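Local coordinates for type II secretion system protein H (Vibrio cholerae, PDB 4DQ9) that forms part of the pseudopilus tip complex of the type II secretion system, critical for recognising and binding secretion substrates such as proteases and toxins, at residues A10-Y14 with T150-L154; L19-E23 with W56-M61; G28-G32 with F44-T48; I35-R40 with L71-F75; E122-L128 with W141-E147. All blocks are in the same frame, centred on the assembly; numbering follows the deposited sequence.

Interaction 1 (A10-Y14 with T150-L154)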
# COMPACT_ATOMS: atom_id res chain seq x y z
N ALA A 10 25.00 1.50 3.92
CA ALA A 10 24.42 0.30 3.30
C ALA A 10 24.21 -0.76 4.39
O ALA A 10 23.15 -1.43 4.48
CB ALA A 10 25.33 -0.23 2.15
N GLN A 11 25.14 -0.83 5.35
CA GLN A 11 24.99 -1.80 6.49
C GLN A 11 23.77 -1.41 7.30
O GLN A 11 22.98 -2.28 7.73
CB GLN A 11 26.24 -1.66 7.31
CG GLN A 11 27.48 -2.22 6.74
CD GLN A 11 28.68 -2.16 7.82
OE1 GLN A 11 28.81 -1.21 8.61
NE2 GLN A 11 29.55 -3.14 7.82
N SER A 12 23.59 -0.10 7.49
CA SER A 12 22.45 0.40 8.31
C SER A 12 21.17 -0.03 7.60
O SER A 12 20.23 -0.56 8.28
CB SER A 12 22.47 1.90 8.49
OG SER A 12 21.20 2.48 8.81
N PHE A 13 21.05 0.24 6.29
CA PHE A 13 19.83 -0.21 5.60
C PHE A 13 19.59 -1.72 5.68
O PHE A 13 18.45 -2.18 5.89
CB PHE A 13 19.74 0.37 4.20
CG PHE A 13 18.54 -0.14 3.44
CD1 PHE A 13 17.31 0.34 3.80
CD2 PHE A 13 18.62 -1.04 2.44
CE1 PHE A 13 16.14 -0.16 3.17
CE2 PHE A 13 17.48 -1.45 1.72
CZ PHE A 13 16.26 -1.01 2.12
N TYR A 14 20.64 -2.52 5.50
CA TYR A 14 20.57 -3.96 5.55
C TYR A 14 20.02 -4.38 6.88
O TYR A 14 19.13 -5.22 6.92
CB TYR A 14 21.91 -4.53 5.29
CG TYR A 14 22.03 -6.00 5.36
CD1 TYR A 14 21.48 -6.78 4.34
CD2 TYR A 14 22.86 -6.59 6.32
CE1 TYR A 14 21.63 -8.13 4.37
CE2 TYR A 14 23.06 -7.93 6.32
CZ TYR A 14 22.39 -8.69 5.35
OH TYR A 14 22.53 -10.06 5.26
N THR A 150 14.88 -13.42 0.61
CA THR A 150 16.34 -13.53 0.65
C THR A 150 16.98 -12.22 0.23
O THR A 150 16.63 -11.59 -0.72
CB THR A 150 16.91 -14.63 -0.25
OG1 THR A 150 16.55 -15.91 0.31
CG2 THR A 150 18.46 -14.54 -0.28
N LEU A 151 17.97 -11.85 0.98
CA LEU A 151 18.34 -10.46 1.11
C LEU A 151 19.85 -10.50 1.15
O LEU A 151 20.37 -11.38 1.86
CB LEU A 151 17.80 -9.91 2.42
CG LEU A 151 16.32 -9.43 2.51
CD1 LEU A 151 15.42 -9.73 1.25
CD2 LEU A 151 15.69 -9.91 3.78
N ARG A 152 20.52 -9.58 0.47
CA ARG A 152 22.00 -9.60 0.34
C ARG A 152 22.53 -8.19 0.51
O ARG A 152 21.92 -7.25 0.02
CB ARG A 152 22.43 -10.06 -1.05
CG ARG A 152 22.33 -11.51 -1.34
CD ARG A 152 23.69 -12.17 -1.17
NE ARG A 152 24.47 -12.29 -2.39
CZ ARG A 152 25.68 -12.85 -2.41
NH1 ARG A 152 26.18 -13.31 -1.28
NH2 ARG A 152 26.37 -12.95 -3.54
N LEU A 153 23.69 -8.06 1.13
CA LEU A 153 24.44 -6.83 1.17
C LEU A 153 25.64 -7.08 0.24
O LEU A 153 26.36 -8.07 0.42
CB LEU A 153 24.96 -6.61 2.55
CG LEU A 153 25.92 -5.43 2.70
CD1 LEU A 153 25.32 -4.07 2.44
CD2 LEU A 153 26.34 -5.56 4.11
N LEU A 154 25.79 -6.24 -0.76
CA LEU A 154 26.87 -6.44 -1.78
C LEU A 154 27.78 -5.22 -1.79
O LEU A 154 27.36 -4.07 -1.82
CB LEU A 154 26.32 -6.70 -3.16
CG LEU A 154 25.35 -7.87 -3.29
CD1 LEU A 154 24.31 -7.61 -4.34
CD2 LEU A 154 26.03 -9.12 -3.62
O HOH W 1 24.49 -10.47 2.39
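Helical residues 10-14 and strand residues 151-154 run almost exactly antiparallel, 173° between their directions and 9.2 Å between their axes, with Tyr14 and Leu153 nearest across the contact. This is helix-on-sheet packing as in the pilin-like fold: the long N-terminal helix 2-27 lies over an outermost strand of the C-terminal sheet. No direct hydrogen bond joins the two segments, and Leu153 and Tyr14 carry most of the contact. The tyrosine ring, sent out with CG anti to the backbone N (chi1 178°), lays a face against the strand. Leu153 CB sits over the centre of that face, 4.0 Å from the ring centroid and only 11° off the ring normal, a CH-pi contact. The leucine then reaches back along the helix, and its CD1 packs on Ala10 CB at 3.9 Å. One turn of helix thus flanks a single leucine, with the methyl of Ala10 at one branch and the phenol ring beneath CB. Leu151 packs on Leu17 and Leu18 of the same helix. At the ring's outer end a water takes the Leu153 N-H, with 2.8 Å from Leu153 N to the water oxygen, and makes a weak link to Tyr14 OH at 3.5 Å.

Interaction 2 (L19-E23 with W56-M61)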
# COMPACT_ATOMS: atom_id res chain seq x y z
N LEU A 19 15.57 -6.47 10.04
CA LEU A 19 14.77 -6.32 11.24
C LEU A 19 13.29 -6.29 10.92
O LEU A 19 12.43 -6.95 11.59
CB LEU A 19 15.19 -5.09 12.05
CG LEU A 19 14.66 -5.05 13.44
CD1 LEU A 19 15.57 -4.26 14.47
CD2 LEU A 19 13.32 -4.35 13.34
N LEU A 20 12.92 -5.53 9.88
CA LEU A 20 11.50 -5.38 9.54
C LEU A 20 10.99 -6.72 8.99
O LEU A 20 9.84 -7.04 9.30
CB LEU A 20 11.28 -4.44 8.36
CG LEU A 20 11.00 -2.96 8.46
CD1 LEU A 20 10.63 -2.35 6.99
CD2 LEU A 20 10.15 -2.54 9.65
N ASN A 21 11.78 -7.49 8.23
CA ASN A 21 11.41 -8.79 7.68
C ASN A 21 11.11 -9.75 8.84
O ASN A 21 10.06 -10.39 8.92
CB ASN A 21 12.48 -9.34 6.75
CG ASN A 21 12.22 -10.72 6.32
OD1 ASN A 21 11.16 -11.06 5.72
ND2 ASN A 21 13.22 -11.57 6.54
N GLU A 22 12.01 -9.75 9.82
CA GLU A 22 11.84 -10.50 11.07
C GLU A 22 10.59 -10.09 11.86
O GLU A 22 9.85 -10.95 12.26
CB GLU A 22 13.11 -10.27 11.88
CG GLU A 22 13.22 -10.93 13.27
CD GLU A 22 14.60 -10.69 13.88
OE1 GLU A 22 15.30 -9.69 13.61
OE2 GLU A 22 14.94 -11.46 14.76
N GLU A 23 10.31 -8.78 11.92
CA GLU A 23 9.17 -8.26 12.64
C GLU A 23 7.91 -8.75 11.96
O GLU A 23 6.94 -9.17 12.64
CB GLU A 23 9.17 -6.76 12.76
CG GLU A 23 8.25 -6.28 13.82
CD GLU A 23 8.70 -6.54 15.21
OE1 GLU A 23 9.90 -6.81 15.56
OE2 GLU A 23 7.82 -6.40 16.01
N TRP A 56 6.61 3.40 11.54
CA TRP A 56 6.55 2.36 12.61
C TRP A 56 7.16 2.92 13.88
O TRP A 56 8.40 2.94 13.99
CB TRP A 56 7.24 1.08 12.13
CG TRP A 56 7.21 -0.03 13.08
CD1 TRP A 56 6.17 -0.36 13.92
CD2 TRP A 56 8.27 -0.96 13.41
NE1 TRP A 56 6.51 -1.41 14.73
CE2 TRP A 56 7.78 -1.82 14.41
CE3 TRP A 56 9.57 -1.17 12.94
CZ2 TRP A 56 8.55 -2.87 14.93
CZ3 TRP A 56 10.32 -2.22 13.49
CH2 TRP A 56 9.81 -3.03 14.46
N GLN A 57 6.34 3.17 14.89
CA GLN A 57 6.94 3.63 16.18
C GLN A 57 7.22 2.42 17.00
O GLN A 57 6.39 1.55 17.18
CB GLN A 57 6.10 4.72 16.86
CG GLN A 57 5.92 5.83 15.86
CD GLN A 57 5.64 7.15 16.45
OE1 GLN A 57 6.31 7.57 17.43
NE2 GLN A 57 4.66 7.86 15.85
N ASN A 58 8.49 2.27 17.40
CA ASN A 58 8.89 1.03 17.97
C ASN A 58 10.10 1.24 18.84
O ASN A 58 10.72 2.31 18.76
CB ASN A 58 9.18 0.03 16.89
CG ASN A 58 10.47 0.37 16.14
OD1 ASN A 58 11.54 -0.12 16.51
ND2 ASN A 58 10.40 1.27 15.16
N ASP A 59 10.45 0.22 19.60
CA ASP A 59 11.57 0.30 20.53
C ASP A 59 12.80 -0.42 20.04
O ASP A 59 13.63 -0.80 20.87
CB ASP A 59 11.20 -0.17 21.98
CG ASP A 59 10.95 -1.71 22.09
OD1 ASP A 59 10.87 -2.42 21.07
OD2 ASP A 59 10.83 -2.22 23.23
N LYS A 60 12.93 -0.69 18.74
CA LYS A 60 14.06 -1.44 18.16
C LYS A 60 14.93 -0.60 17.26
O LYS A 60 16.16 -0.77 17.27
CB LYS A 60 13.55 -2.68 17.32
CG LYS A 60 12.82 -3.61 18.31
CD LYS A 60 12.28 -4.87 17.60
CE LYS A 60 11.96 -5.93 18.68
NZ LYS A 60 11.53 -7.22 17.94
N MET A 61 14.34 0.36 16.57
CA MET A 61 15.04 1.18 15.54
C MET A 61 14.30 2.47 15.25
O MET A 61 13.11 2.51 15.28
CB MET A 61 15.27 0.40 14.31
CG MET A 61 14.01 0.05 13.48
SD MET A 61 14.50 -0.84 12.00
CE MET A 61 13.18 -0.28 10.90
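Trp56 meets three side chains of the helical segment 19-23 along its six-membered ring. Its CZ3 receives Leu19 CD2 at 3.7 Å, in the plane of the indole and at its edge, the two side chains crossing at about a right angle. Next to it, Leu20 CD2 comes to 3.6 Å from Trp56 CE3, the leucine and the indole sliding past each other in opposite directions. Farther round, Glu23 CG lies 3.6 Å from Trp56 CZ2, and the carboxylate is turned 42° from the indole plane.

Asn58 works from behind: its CB covers a face of the indole, and its amide ties the loop together. OD1 accepts from both Lys60 N and Met61 N, the first closing an Asx turn, while ND2 donates to Trp56 O and to Met61 O. Four bonds therefore fix the rotation of this amide and set the path of residues 56-61.

Lys60 follows, its chain extended beyond CG. CB packs on Leu19 CD1 at 3.8 Å, and the ammonium group ends 2.9 Å from Glu23 OE1, where NZ meets the syn lone pair in a salt bridge. Met61 completes the apolar patch, with SD 3.9 Å from Leu19 CD2 and CE 4.0 Å from Leu20 CD2.

The helix is thus joined to the loop within strand 54-66 by an apolar centre with one ion pair toward the exposed rim. Glu23 crosses the indole with its methylene and pairs with Lys60; that ion pair would favour the charged carboxylate.

Interaction 3 (G28-G32 with F44-T48)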
# COMPACT_ATOMS: atom_id res chain seq x y z
N GLY A 28 3.08 -11.12 12.39
CA GLY A 28 1.92 -11.27 11.51
C GLY A 28 1.42 -9.97 10.89
O GLY A 28 0.26 -9.86 10.35
N GLN A 29 2.22 -8.95 10.99
CA GLN A 29 1.82 -7.63 10.48
C GLN A 29 2.71 -7.31 9.27
O GLN A 29 3.75 -7.94 9.08
CB GLN A 29 1.90 -6.53 11.53
CG GLN A 29 0.99 -6.75 12.82
CD GLN A 29 -0.58 -7.01 12.65
OE1 GLN A 29 -1.33 -6.28 11.94
NE2 GLN A 29 -1.08 -8.02 13.37
N ASP A 30 2.25 -6.39 8.41
CA ASP A 30 2.99 -6.04 7.18
C ASP A 30 3.69 -4.69 7.43
O ASP A 30 3.15 -3.75 8.09
CB ASP A 30 2.11 -5.85 5.98
CG ASP A 30 1.49 -7.12 5.43
OD1 ASP A 30 1.87 -8.25 5.73
OD2 ASP A 30 0.53 -6.94 4.64
N PHE A 31 4.91 -4.59 6.91
CA PHE A 31 5.74 -3.40 6.94
C PHE A 31 6.18 -3.01 5.55
O PHE A 31 5.80 -3.66 4.61
CB PHE A 31 6.95 -3.68 7.88
CG PHE A 31 6.54 -3.94 9.30
CD1 PHE A 31 6.20 -5.24 9.75
CD2 PHE A 31 6.44 -2.91 10.23
CE1 PHE A 31 5.82 -5.48 11.03
CE2 PHE A 31 6.02 -3.15 11.52
CZ PHE A 31 5.73 -4.41 11.95
N GLY A 32 6.89 -1.92 5.43
CA GLY A 32 7.27 -1.48 4.14
C GLY A 32 8.40 -0.46 4.26
O GLY A 32 8.61 0.10 5.33
N PHE A 44 10.50 3.77 7.34
CA PHE A 44 10.16 2.40 7.67
C PHE A 44 8.75 2.42 8.23
O PHE A 44 8.51 3.06 9.23
CB PHE A 44 11.19 1.84 8.64
CG PHE A 44 12.60 1.87 8.02
CD1 PHE A 44 13.03 0.82 7.25
CD2 PHE A 44 13.44 2.95 8.29
CE1 PHE A 44 14.30 0.84 6.64
CE2 PHE A 44 14.72 2.95 7.65
CZ PHE A 44 15.07 1.91 6.86
N LEU A 45 7.82 1.83 7.49
CA LEU A 45 6.36 1.95 7.68
C LEU A 45 5.71 0.63 8.11
O LEU A 45 6.21 -0.47 7.82
CB LEU A 45 5.72 2.36 6.36
CG LEU A 45 6.30 3.64 5.79
CD1 LEU A 45 5.83 3.85 4.34
CD2 LEU A 45 5.92 4.85 6.64
N GLN A 46 4.57 0.74 8.80
CA GLN A 46 3.70 -0.33 9.16
C GLN A 46 2.31 -0.09 8.58
O GLN A 46 1.85 1.02 8.53
CB GLN A 46 3.60 -0.47 10.65
CG GLN A 46 2.78 -1.71 11.14
CD GLN A 46 2.59 -1.80 12.65
OE1 GLN A 46 2.55 -0.77 13.35
NE2 GLN A 46 2.40 -3.06 13.16
N LEU A 47 1.70 -1.15 8.09
CA LEU A 47 0.33 -1.04 7.56
C LEU A 47 -0.70 -1.39 8.72
O LEU A 47 -0.57 -2.45 9.42
CB LEU A 47 0.17 -2.04 6.43
CG LEU A 47 -1.24 -2.06 5.84
CD1 LEU A 47 -1.62 -0.72 5.34
CD2 LEU A 47 -1.34 -3.12 4.72
N THR A 48 -1.66 -0.52 8.99
CA THR A 48 -2.70 -0.84 9.97
C THR A 48 -4.02 -0.59 9.20
O THR A 48 -4.06 0.24 8.26
CB THR A 48 -2.69 0.14 11.18
OG1 THR A 48 -2.79 1.47 10.64
CG2 THR A 48 -1.32 -0.05 11.94
O HOH W 2 -0.45 -5.29 8.72
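This is a buried antiparallel beta-hairpin contact, joining residues 28-32 to strand 41-48 within the four-stranded N-terminal sheet, just after helix 2-27 ends. Phe31 opposite Gln46 forms a non-hydrogen-bonded pair, and Gly32 opposite Leu45 a hydrogen-bonded one. The ladder's bonds differ in quality: Leu47 N to Asp30 O is nearly straight at 178° and 3.0 Å, whereas Gly32 N meets Leu45 O at a bent 136°.

On the face that holds Phe31 and Gln46, the two side chains lie side by side and point the same way, with ring and amide planes only 9° apart. Gln46, extended with CG anti to its N, sets CG 3.6 Å from Phe31 CE2 and carries NE2 on to Phe31 CZ at 3.8 Å. The amide also passes the start of Gln29, whose CB is 3.9 Å from Gln46 NE2; the two amides are turned nearly at right angles to each other. Trp56 meets the Phe31 ring edge to face, and Leu20 of the helix packs on it too.

Leu47 and Asp30 reach the second subunit, where each packs on the other's counterpart, while Asp30 OD1 accepts from Ser119 N in its own chain. Beyond the last ladder bond a water sits between the strands, accepting from Asp30 N at 2.9 Å and lying 2.9 Å from Leu47 O.

Interaction 4 (I35-R40 with L71-F75). With NA (sodium ion), chain C.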
# COMPACT_ATOMS: atom_id res chain seq x y z
N ILE A 35 11.32 4.75 -0.26
CA ILE A 35 12.54 5.36 -0.63
C ILE A 35 12.22 6.70 -1.34
O ILE A 35 11.44 6.73 -2.29
CB ILE A 35 13.22 4.41 -1.65
CG1 ILE A 35 13.36 2.97 -1.10
CG2 ILE A 35 14.61 5.01 -2.07
CD1 ILE A 35 13.76 1.89 -2.16
N ASP A 36 12.84 7.79 -0.91
CA ASP A 36 12.67 9.14 -1.49
C ASP A 36 14.04 9.55 -2.02
O ASP A 36 14.90 9.97 -1.31
CB ASP A 36 12.13 10.07 -0.47
CG ASP A 36 10.64 9.70 0.04
OD1 ASP A 36 9.72 9.37 -0.80
OD2 ASP A 36 10.27 9.95 1.28
N VAL A 37 14.25 9.32 -3.31
CA VAL A 37 15.58 9.51 -3.90
C VAL A 37 15.94 10.96 -3.90
O VAL A 37 17.07 11.30 -3.77
CB VAL A 37 15.65 8.89 -5.33
CG1 VAL A 37 15.55 7.40 -5.31
CG2 VAL A 37 14.65 9.43 -6.41
N ASP A 38 14.93 11.85 -4.04
CA ASP A 38 15.29 13.26 -4.11
C ASP A 38 15.76 13.87 -2.81
O ASP A 38 16.57 14.78 -2.86
CB ASP A 38 14.14 14.06 -4.75
CG ASP A 38 13.84 13.61 -6.18
OD1 ASP A 38 14.74 13.01 -6.82
OD2 ASP A 38 12.69 13.78 -6.67
N THR A 39 15.31 13.37 -1.66
CA THR A 39 15.68 13.85 -0.35
C THR A 39 16.66 12.84 0.34
O THR A 39 17.10 13.14 1.44
CB THR A 39 14.41 14.06 0.53
OG1 THR A 39 13.70 12.80 0.55
CG2 THR A 39 13.57 15.23 -0.04
N ARG A 40 16.96 11.73 -0.30
CA ARG A 40 17.89 10.72 0.17
C ARG A 40 17.38 10.15 1.52
O ARG A 40 18.17 9.94 2.42
CB ARG A 40 19.30 11.30 0.29
CG ARG A 40 19.77 12.00 -1.04
CD ARG A 40 21.01 12.87 -1.00
NE ARG A 40 20.90 13.99 -0.05
CZ ARG A 40 21.50 14.05 1.15
NH1 ARG A 40 22.38 13.13 1.52
NH2 ARG A 40 21.28 15.07 1.98
N LEU A 71 26.54 11.76 0.06
CA LEU A 71 26.05 10.50 -0.44
C LEU A 71 24.77 10.67 -1.24
O LEU A 71 24.01 11.62 -1.00
CB LEU A 71 25.74 9.49 0.70
CG LEU A 71 26.97 9.13 1.45
CD1 LEU A 71 26.56 8.32 2.66
CD2 LEU A 71 27.88 8.28 0.56
N GLN A 72 24.56 9.73 -2.16
CA GLN A 72 23.36 9.62 -3.01
C GLN A 72 22.79 8.23 -2.76
O GLN A 72 23.53 7.28 -2.40
CB GLN A 72 23.66 9.71 -4.49
CG GLN A 72 24.36 11.02 -4.96
CD GLN A 72 23.44 12.13 -5.03
OE1 GLN A 72 22.50 12.21 -4.24
NE2 GLN A 72 23.65 13.02 -5.99
N LEU A 73 21.50 8.12 -3.03
CA LEU A 73 20.98 6.79 -3.16
C LEU A 73 20.11 6.64 -4.44
O LEU A 73 19.62 7.62 -5.03
CB LEU A 73 20.23 6.29 -2.00
CG LEU A 73 19.08 7.06 -1.45
CD1 LEU A 73 17.83 6.86 -2.23
CD2 LEU A 73 18.77 6.51 -0.08
N ASP A 74 19.93 5.40 -4.82
CA ASP A 74 19.11 5.05 -5.98
C ASP A 74 18.54 3.66 -5.86
O ASP A 74 18.99 2.90 -4.98
CB ASP A 74 19.95 5.19 -7.24
CG ASP A 74 19.12 5.48 -8.49
OD1 ASP A 74 17.84 5.42 -8.50
OD2 ASP A 74 19.78 5.90 -9.53
N PHE A 75 17.54 3.32 -6.64
CA PHE A 75 16.96 2.00 -6.48
C PHE A 75 16.36 1.53 -7.85
O PHE A 75 16.03 2.38 -8.71
CB PHE A 75 15.93 1.87 -5.36
CG PHE A 75 14.58 2.46 -5.62
CD1 PHE A 75 14.40 3.85 -5.60
CD2 PHE A 75 13.49 1.63 -5.81
CE1 PHE A 75 13.15 4.45 -5.84
CE2 PHE A 75 12.21 2.20 -6.07
CZ PHE A 75 12.06 3.63 -6.11
NA NA C . 11.45 8.03 2.81
O HOH W 3 19.56 10.12 -4.07
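Ile35 and Val37 close on the Phe75 ring from two directions, one above it and one at its rim. Ile35 CD1 lies over a face, 3.9 Å from the ring centroid and 24° off the normal, displaced toward the rim and 3.6 Å from Phe75 CG. Val37 CG1 approaches in the plane of the same ring, 3.7 Å from Phe75 CD1, and the two side chains cross at about a right angle. The phenylalanine takes the first-torsion position between backbone N and carbonyl carbon (chi1 75°), and Leu73 takes the same one. Leu73 CD1 is thereby brought to Ile35 CG2 at 3.7 Å and to the CA and CG1 of Val37.

At the far end of the loop the character changes. Arg40 runs over the strand, its chain bent at chi3; CD passes 3.2 Å from Leu71 O and 3.6 Å from Gln72 OE1. Its guanidinium stands 64° from the Gln72 amide, and NH1 gives a weak hydrogen bond to Leu71 O at 3.4 Å. Between the apolar cluster and the arginine a water accepts from Leu73 N and donates to Val37 O.

Asp36, whose CB points away from residues 71-75, binds a sodium ion through OD2, with Thr43 as the other protein ligand.

The contact thus lies between the two sheets: residues 35-40 end strand 31-36 of one and turn toward strand 41-48, while 71-75 belongs to strand 71-77, an outermost strand of the other. Leu128 of strand 126-132 adds to the Ile35 and Phe75 cluster, and Leu71 packs beneath helix 2-27.

Interaction 5 (E122-L128 with W141-E147)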
# COMPACT_ATOMS: atom_id res chain seq x y z
N GLU A 122 7.76 -12.54 2.40
CA GLU A 122 8.06 -12.04 1.07
C GLU A 122 8.43 -10.57 1.10
O GLU A 122 7.89 -9.79 1.92
CB GLU A 122 6.89 -12.21 0.10
CG GLU A 122 6.45 -13.69 -0.04
CD GLU A 122 6.14 -14.20 -1.44
OE1 GLU A 122 5.61 -13.39 -2.28
OE2 GLU A 122 6.43 -15.43 -1.69
N VAL A 123 9.36 -10.23 0.22
CA VAL A 123 9.81 -8.85 0.16
C VAL A 123 9.81 -8.52 -1.32
O VAL A 123 10.28 -9.31 -2.16
CB VAL A 123 11.23 -8.63 0.82
CG1 VAL A 123 11.78 -7.24 0.57
CG2 VAL A 123 11.28 -9.02 2.34
N THR A 124 9.38 -7.31 -1.61
CA THR A 124 9.44 -6.80 -2.99
C THR A 124 10.87 -6.90 -3.59
O THR A 124 11.82 -6.47 -2.93
CB THR A 124 9.04 -5.34 -3.04
OG1 THR A 124 7.75 -5.16 -2.42
CG2 THR A 124 9.19 -4.71 -4.41
N PRO A 125 11.02 -7.50 -4.82
CA PRO A 125 12.38 -7.60 -5.37
C PRO A 125 12.91 -6.25 -5.70
O PRO A 125 12.22 -5.49 -6.34
CB PRO A 125 12.22 -8.52 -6.53
CG PRO A 125 10.92 -9.29 -6.27
CD PRO A 125 10.05 -8.36 -5.56
N PHE A 126 14.12 -5.94 -5.26
CA PHE A 126 14.66 -4.61 -5.54
C PHE A 126 16.17 -4.63 -5.33
O PHE A 126 16.71 -5.56 -4.69
CB PHE A 126 14.03 -3.53 -4.58
CG PHE A 126 14.60 -3.61 -3.18
CD1 PHE A 126 14.21 -4.58 -2.19
CD2 PHE A 126 15.69 -2.76 -2.80
CE1 PHE A 126 14.82 -4.70 -0.97
CE2 PHE A 126 16.29 -2.88 -1.58
CZ PHE A 126 15.90 -3.84 -0.60
N THR A 127 16.82 -3.53 -5.76
CA THR A 127 18.21 -3.20 -5.43
C THR A 127 18.23 -1.72 -4.96
O THR A 127 17.64 -0.90 -5.69
CB THR A 127 19.11 -3.38 -6.60
OG1 THR A 127 19.11 -4.77 -6.93
CG2 THR A 127 20.55 -3.00 -6.23
N LEU A 128 18.85 -1.45 -3.80
CA LEU A 128 19.03 -0.07 -3.33
C LEU A 128 20.55 0.11 -3.30
O LEU A 128 21.25 -0.70 -2.67
CB LEU A 128 18.47 0.16 -1.95
CG LEU A 128 18.78 1.59 -1.50
CD1 LEU A 128 17.66 2.49 -1.86
CD2 LEU A 128 19.05 1.61 -0.01
N TRP A 141 27.93 -0.07 -3.17
CA TRP A 141 27.40 -0.77 -1.99
C TRP A 141 25.89 -0.79 -2.24
O TRP A 141 25.27 0.22 -2.59
CB TRP A 141 27.73 0.03 -0.72
CG TRP A 141 29.11 -0.24 -0.26
CD1 TRP A 141 30.22 0.55 -0.37
CD2 TRP A 141 29.51 -1.41 0.45
NE1 TRP A 141 31.30 -0.09 0.20
CE2 TRP A 141 30.88 -1.31 0.68
CE3 TRP A 141 28.82 -2.57 0.86
CZ2 TRP A 141 31.57 -2.33 1.32
CZ3 TRP A 141 29.49 -3.57 1.45
CH2 TRP A 141 30.87 -3.46 1.69
N ARG A 142 25.31 -1.94 -2.00
CA ARG A 142 23.90 -2.16 -2.35
C ARG A 142 23.31 -3.24 -1.48
O ARG A 142 23.99 -4.10 -0.93
CB ARG A 142 23.73 -2.48 -3.82
CG ARG A 142 24.34 -3.65 -4.29
CD ARG A 142 24.48 -3.63 -5.86
NE ARG A 142 25.10 -4.89 -6.30
CZ ARG A 142 26.41 -5.14 -6.30
NH1 ARG A 142 27.29 -4.23 -5.93
NH2 ARG A 142 26.88 -6.32 -6.74
N VAL A 143 22.00 -3.11 -1.30
CA VAL A 143 21.23 -4.13 -0.66
C VAL A 143 20.19 -4.58 -1.68
O VAL A 143 19.55 -3.72 -2.32
CB VAL A 143 20.53 -3.59 0.58
CG1 VAL A 143 19.61 -4.66 1.11
CG2 VAL A 143 21.57 -3.24 1.68
N THR A 144 20.01 -5.89 -1.85
CA THR A 144 19.10 -6.44 -2.82
C THR A 144 18.18 -7.44 -2.14
O THR A 144 18.65 -8.25 -1.31
CB THR A 144 19.79 -7.17 -3.95
OG1 THR A 144 20.49 -8.31 -3.39
CG2 THR A 144 20.76 -6.31 -4.62
N ALA A 145 16.93 -7.48 -2.56
CA ALA A 145 16.06 -8.59 -2.22
C ALA A 145 15.68 -9.33 -3.47
O ALA A 145 15.34 -8.73 -4.40
CB ALA A 145 14.77 -8.09 -1.56
N GLN A 146 15.28 -10.57 -3.20
CA GLN A 146 14.27 -11.23 -4.03
C GLN A 146 12.91 -11.59 -3.29
O GLN A 146 12.75 -11.40 -2.07
CB GLN A 146 14.90 -12.33 -4.86
CG GLN A 146 14.97 -12.05 -6.43
CD GLN A 146 13.72 -12.56 -7.23
OE1 GLN A 146 12.55 -12.42 -6.81
NE2 GLN A 146 13.98 -13.16 -8.41
N GLU A 147 11.95 -12.06 -4.05
CA GLU A 147 10.55 -12.16 -3.58
C GLU A 147 10.44 -13.04 -2.35
O GLU A 147 9.56 -12.81 -1.54
CB GLU A 147 9.62 -12.67 -4.67
CG GLU A 147 8.11 -12.56 -4.34
CD GLU A 147 7.26 -13.37 -5.32
OE1 GLU A 147 6.22 -13.97 -4.96
OE2 GLU A 147 7.67 -13.44 -6.48
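Phe126 packs alongside Ala145 and Val143 of the neighbouring strand. From CB, chi1 of 76° sets CG between the backbone N and the carbonyl carbon and leans the ring over the partner strand. CD1 and CE1 then run along Ala145, CE1 coming within 3.4 Å of its CB, and Ala145 N lies over a face of the ring, toward its rim. On the other flank CE2 is 3.4 Å from Val143 O, and at the tip CZ reaches Val143 CG1 at 4.2 Å. Beyond the pair, the edge of the ring carries Thr124 O and Leu128 CB near its plane. Phe13 and Leu17 of helix 2-27 also pack on this phenylalanine.

The backbone underneath is regular. Phe126 and Ala145 exchange two hydrogen bonds, as do Leu128 and Val143, where Leu128 N meets Val143 O at 2.8 Å and 170°. Thr127 and Thr144 form the non-hydrogen-bonded pair between them, their side chains side by side on the other face of the sheet, with Thr127 OG1 3.2 Å from Thr144 CG2.

One further backbone bond, Val123 N to Glu147 O at 3.1 Å, lies beyond Pro125, which has no N-H to give. Thr124 OG1 there bonds to Phe116 N and to Ala49 O of the second subunit.

Together the two segments make an antiparallel beta hairpin, the central strand pair of the C-terminal sheet, its apolar face laid against the N-terminal helix as in pilin-like folds.

How the interactions relate
Interactions 1 and 2 both use helix 2-27, gripping the C-terminal sheet through 150-154 and the loop 56-61 beside the N-terminal sheet. Interaction 1 lies at the surface and is mostly apolar; interaction 2 is partly buried and adds a salt bridge at its rim. The two hairpins, interactions 3 and 5, rely on backbone bonds, one in each sheet, and both reach the second subunit; interaction 3 is buried, interaction 5 partly so. Interaction 4, also partly buried, bridges the sheets with hydrophobic packing and shares strand 31-36 with interaction 3. Strand 141-145 of interaction 5 pairs with the strand of interaction 1, while Leu128 meets the Ile35 and Phe75 cluster of interaction 4.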